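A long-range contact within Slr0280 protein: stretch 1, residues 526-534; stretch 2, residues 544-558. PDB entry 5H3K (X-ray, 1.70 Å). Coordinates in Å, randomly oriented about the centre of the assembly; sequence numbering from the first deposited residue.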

# COMPACT_ATOMS: atom_id res chain seq x y z
N GLN A 526 -9.82 -17.54 -12.79
CA GLN A 526 -8.77 -18.29 -13.49
C GLN A 526 -7.55 -17.42 -13.77
O GLN A 526 -6.58 -17.85 -14.38
CB GLN A 526 -9.32 -18.94 -14.76
CG GLN A 526 -10.05 -17.99 -15.68
CD GLN A 526 -10.94 -18.72 -16.68
OE1 GLN A 526 -11.57 -19.73 -16.35
NE2 GLN A 526 -10.98 -18.22 -17.92
N GLN A 527 -7.60 -16.19 -13.29
CA GLN A 527 -6.54 -15.24 -13.52
C GLN A 527 -5.28 -15.53 -12.67
O GLN A 527 -5.39 -15.93 -11.50
CB GLN A 527 -7.10 -13.85 -13.23
CG GLN A 527 -6.18 -12.69 -13.44
CD GLN A 527 -6.92 -11.38 -13.22
OE1 GLN A 527 -7.77 -11.28 -12.33
NE2 GLN A 527 -6.62 -10.38 -14.05
N ARG A 528 -4.11 -15.36 -13.28
CA ARG A 528 -2.83 -15.36 -12.56
C ARG A 528 -2.34 -13.92 -12.43
O ARG A 528 -2.28 -13.20 -13.42
CB ARG A 528 -1.79 -16.17 -13.34
CG ARG A 528 -1.70 -17.63 -12.93
CD ARG A 528 -2.98 -18.35 -13.16
NE ARG A 528 -2.87 -19.77 -12.82
CZ ARG A 528 -3.87 -20.63 -12.94
NH1 ARG A 528 -3.71 -21.90 -12.61
NH2 ARG A 528 -5.04 -20.20 -13.41
N ALA A 529 -2.01 -13.48 -11.21
CA ALA A 529 -1.72 -12.06 -11.01
C ALA A 529 -0.89 -11.77 -9.77
O ALA A 529 -0.72 -12.64 -8.91
CB ALA A 529 -3.05 -11.28 -10.93
N SER A 530 -0.39 -10.53 -9.68
CA SER A 530 0.15 -10.02 -8.42
C SER A 530 -0.97 -10.11 -7.39
O SER A 530 -2.15 -9.98 -7.74
CB SER A 530 0.60 -8.56 -8.56
OG SER A 530 1.62 -8.45 -9.54
N ARG A 531 -0.61 -10.37 -6.14
CA ARG A 531 -1.60 -10.48 -5.05
C ARG A 531 -1.21 -9.70 -3.79
O ARG A 531 -0.03 -9.52 -3.48
CB ARG A 531 -1.84 -11.95 -4.68
CG ARG A 531 -2.20 -12.87 -5.85
CD ARG A 531 -3.64 -12.62 -6.34
NE ARG A 531 -3.91 -13.51 -7.47
CZ ARG A 531 -5.02 -13.51 -8.20
NH1 ARG A 531 -6.01 -12.67 -7.92
NH2 ARG A 531 -5.13 -14.36 -9.22
N SER A 532 -2.23 -9.23 -3.08
CA SER A 532 -2.06 -8.60 -1.77
C SER A 532 -2.93 -9.34 -0.77
O SER A 532 -3.99 -9.85 -1.11
CB SER A 532 -2.48 -7.12 -1.80
OG SER A 532 -1.62 -6.36 -2.63
N ALA A 533 -2.49 -9.41 0.49
CA ALA A 533 -3.31 -10.00 1.53
C ALA A 533 -3.04 -9.37 2.87
O ALA A 533 -1.97 -8.78 3.10
CB ALA A 533 -3.12 -11.54 1.61
N ILE A 534 -4.02 -9.50 3.76
CA ILE A 534 -3.80 -9.25 5.18
C ILE A 534 -4.14 -10.53 5.93
O ILE A 534 -5.17 -11.17 5.66
CB ILE A 534 -4.59 -8.04 5.72
CG1 ILE A 534 -4.31 -7.86 7.22
CG2 ILE A 534 -6.10 -8.18 5.44
CD1 ILE A 534 -4.71 -6.51 7.74
N LEU A 544 1.09 -8.28 6.46
CA LEU A 544 0.71 -7.67 5.19
C LEU A 544 1.60 -8.32 4.14
O LEU A 544 2.83 -8.39 4.31
CB LEU A 544 0.93 -6.16 5.22
CG LEU A 544 0.31 -5.40 6.39
CD1 LEU A 544 0.55 -3.90 6.23
CD2 LEU A 544 -1.19 -5.66 6.50
N VAL A 545 1.00 -8.80 3.05
CA VAL A 545 1.71 -9.64 2.08
C VAL A 545 1.52 -9.15 0.64
O VAL A 545 0.40 -8.90 0.22
CB VAL A 545 1.17 -11.09 2.14
CG1 VAL A 545 1.95 -12.00 1.17
CG2 VAL A 545 1.21 -11.63 3.56
N ALA A 546 2.63 -9.02 -0.09
CA ALA A 546 2.59 -8.70 -1.53
C ALA A 546 3.42 -9.72 -2.29
O ALA A 546 4.60 -9.92 -1.97
CB ALA A 546 3.14 -7.27 -1.78
N SER A 547 2.82 -10.35 -3.29
CA SER A 547 3.52 -11.31 -4.14
C SER A 547 3.38 -10.91 -5.61
O SER A 547 2.38 -10.34 -6.02
CB SER A 547 2.99 -12.73 -3.94
OG SER A 547 1.66 -12.84 -4.42
N HIS A 548 4.39 -11.22 -6.41
CA HIS A 548 4.28 -10.94 -7.84
C HIS A 548 4.48 -12.21 -8.66
O HIS A 548 3.84 -13.22 -8.37
CB HIS A 548 5.18 -9.76 -8.22
CG HIS A 548 4.77 -8.48 -7.52
ND1 HIS A 548 3.73 -7.71 -7.96
CD2 HIS A 548 5.24 -7.89 -6.40
CE1 HIS A 548 3.58 -6.67 -7.15
NE2 HIS A 548 4.48 -6.76 -6.19
N ASN A 549 5.33 -12.17 -9.69
CA ASN A 549 5.50 -13.36 -10.53
C ASN A 549 6.37 -14.39 -9.85
O ASN A 549 7.34 -14.04 -9.16
CB ASN A 549 6.14 -12.99 -11.87
CG ASN A 549 5.22 -12.17 -12.75
OD1 ASN A 549 4.62 -12.68 -13.69
ND2 ASN A 549 5.11 -10.88 -12.44
N ARG A 550 6.04 -15.67 -10.05
CA ARG A 550 6.93 -16.73 -9.60
C ARG A 550 8.19 -16.69 -10.47
O ARG A 550 8.18 -16.14 -11.58
CB ARG A 550 6.24 -18.10 -9.69
CG ARG A 550 6.18 -18.70 -11.10
CD ARG A 550 5.10 -19.77 -11.20
NE ARG A 550 3.75 -19.18 -11.18
CZ ARG A 550 2.64 -19.85 -10.88
NH1 ARG A 550 1.47 -19.23 -10.88
NH2 ARG A 550 2.69 -21.14 -10.58
N VAL A 551 9.28 -17.24 -9.95
CA VAL A 551 10.52 -17.30 -10.72
C VAL A 551 10.25 -18.05 -12.02
O VAL A 551 9.85 -19.22 -12.00
CB VAL A 551 11.67 -17.95 -9.93
CG1 VAL A 551 12.93 -18.07 -10.79
CG2 VAL A 551 11.97 -17.14 -8.67
N GLY A 552 10.42 -17.35 -13.15
CA GLY A 552 10.25 -17.94 -14.47
C GLY A 552 8.83 -18.26 -14.88
O GLY A 552 8.61 -19.12 -15.73
N GLY A 553 7.85 -17.57 -14.30
CA GLY A 553 6.46 -17.88 -14.58
C GLY A 553 5.53 -16.74 -14.21
O GLY A 553 5.96 -15.60 -14.03
N ALA A 554 4.24 -17.04 -14.12
CA ALA A 554 3.22 -16.02 -13.88
C ALA A 554 2.98 -15.73 -12.40
O ALA A 554 3.58 -16.36 -11.51
CB ALA A 554 1.92 -16.42 -14.56
N GLY A 555 2.11 -14.76 -12.13
CA GLY A 555 1.68 -14.46 -10.77
C GLY A 555 0.81 -15.60 -10.27
O GLY A 555 0.47 -16.52 -11.02
N ALA A 556 0.45 -15.56 -8.99
CA ALA A 556 -0.29 -16.66 -8.37
C ALA A 556 -1.76 -16.66 -8.76
O ALA A 556 -2.35 -15.60 -8.95
CB ALA A 556 -0.16 -16.61 -6.85
N SER A 557 -2.35 -17.85 -8.89
CA SER A 557 -3.79 -18.00 -8.90
C SER A 557 -4.28 -17.81 -7.47
O SER A 557 -3.47 -17.75 -6.55
CB SER A 557 -4.19 -19.40 -9.38
OG SER A 557 -3.80 -20.39 -8.44
N LEU A 558 -5.59 -17.72 -7.27
CA LEU A 558 -6.14 -17.59 -5.91
C LEU A 558 -5.77 -18.79 -5.03
O LEU A 558 -5.43 -18.63 -3.85
CB LEU A 558 -7.66 -17.38 -5.93
CG LEU A 558 -8.19 -16.08 -6.54
CD1 LEU A 558 -9.71 -16.20 -6.74
CD2 LEU A 558 -7.86 -14.89 -5.64
O HOH W 1 -7.09 -17.39 -9.76
O HOH W 2 0.79 -12.97 -14.25

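The most unusual feature of this contact is the carbonyl oxygen of Ala-556, which gathers three hydrogen bonds from stretch 1. Arg-531 reaches it with two nitrogens of its guanidinium: NE of Arg-531 lies 3.0 Å from O of Ala-556, and NH2 of Arg-531 lies 3.1 Å from the same O. The backbone N of Ala-529 adds the third, 3.1 Å from O of Ala-556 and nearly straight, at 165°. The oxygen sits at the edge of the guanidinium, near its plane, where the N-H groups point.

The side chain of Arg-531 bends to get there. Chi1 and chi2 are both m, and the chain is then extended at chi3. Its CB leaves the sheet on the same face as Ser-547, but its end turns back to the loop of stretch 2. Leu-558 covers one face of the guanidinium, with CD2 of Leu-558 3.7 Å from NH1 of Arg-531. The residue is buried, and arginine suits the place because it combines a long aliphatic part with several donors at its tip.

From Arg-531 onward the contact is a regular antiparallel ladder. The strands 531-534 and 544-547 run at 168° to each other and approach to 4.8 Å. Arg-531 and Ser-547 form a pair of bonds: N of Arg-531 to O of Ser-547 is 3.0 Å, and N of Ser-547 to O of Arg-531 is 3.0 Å. Ala-533 and Val-545 repeat the pattern, with N of Ala-533 2.9 Å from O of Val-545 and N of Val-545 3.0 Å from O of Ala-533. These bonds depend on backbone atoms, so the side chains are free to serve the two faces.

One face carries Arg-531, Ser-547, Ala-533 and Val-545. CB of Ala-533 packs 4.3 Å from CB of Val-545, a small group beside a branched one. The other face carries Ser-532, Ala-546, Ile-534 and Leu-544. There CD1 of Ile-534 meets CD2 of Leu-544 at 3.8 Å. These apolar side chains are buried, as suits their type. Ser-532 is buried too, but its hydroxyl is hydrogen-bonded elsewhere in the structure.

Just before the first strand and just after the second, Ser-530 and His-548 meet through their side chains. OG of Ser-530 is hydrogen-bonded to ND1 of His-548 at 2.7 Å and lies at the edge of the ring.

The loop of stretch 2 then returns to stretch 1. Gly-555 comes close to the backbone, its CA 3.5 Å from O of Ala-529. A CB here would point toward stretch 1 and lie 2.5 Å from C of Ala-529, a clash, so glycine fits. Arg-528 lies alongside, with CB of Ser-557 over one face of its guanidinium, 3.7 Å from NE of Arg-528.

Two waters complete the join. Water 1 links O of Gln-527 to N of Leu-558, and water 2 links O of Arg-528 to N of Gly-555. Altogether 726 Å² is buried, both sides summed.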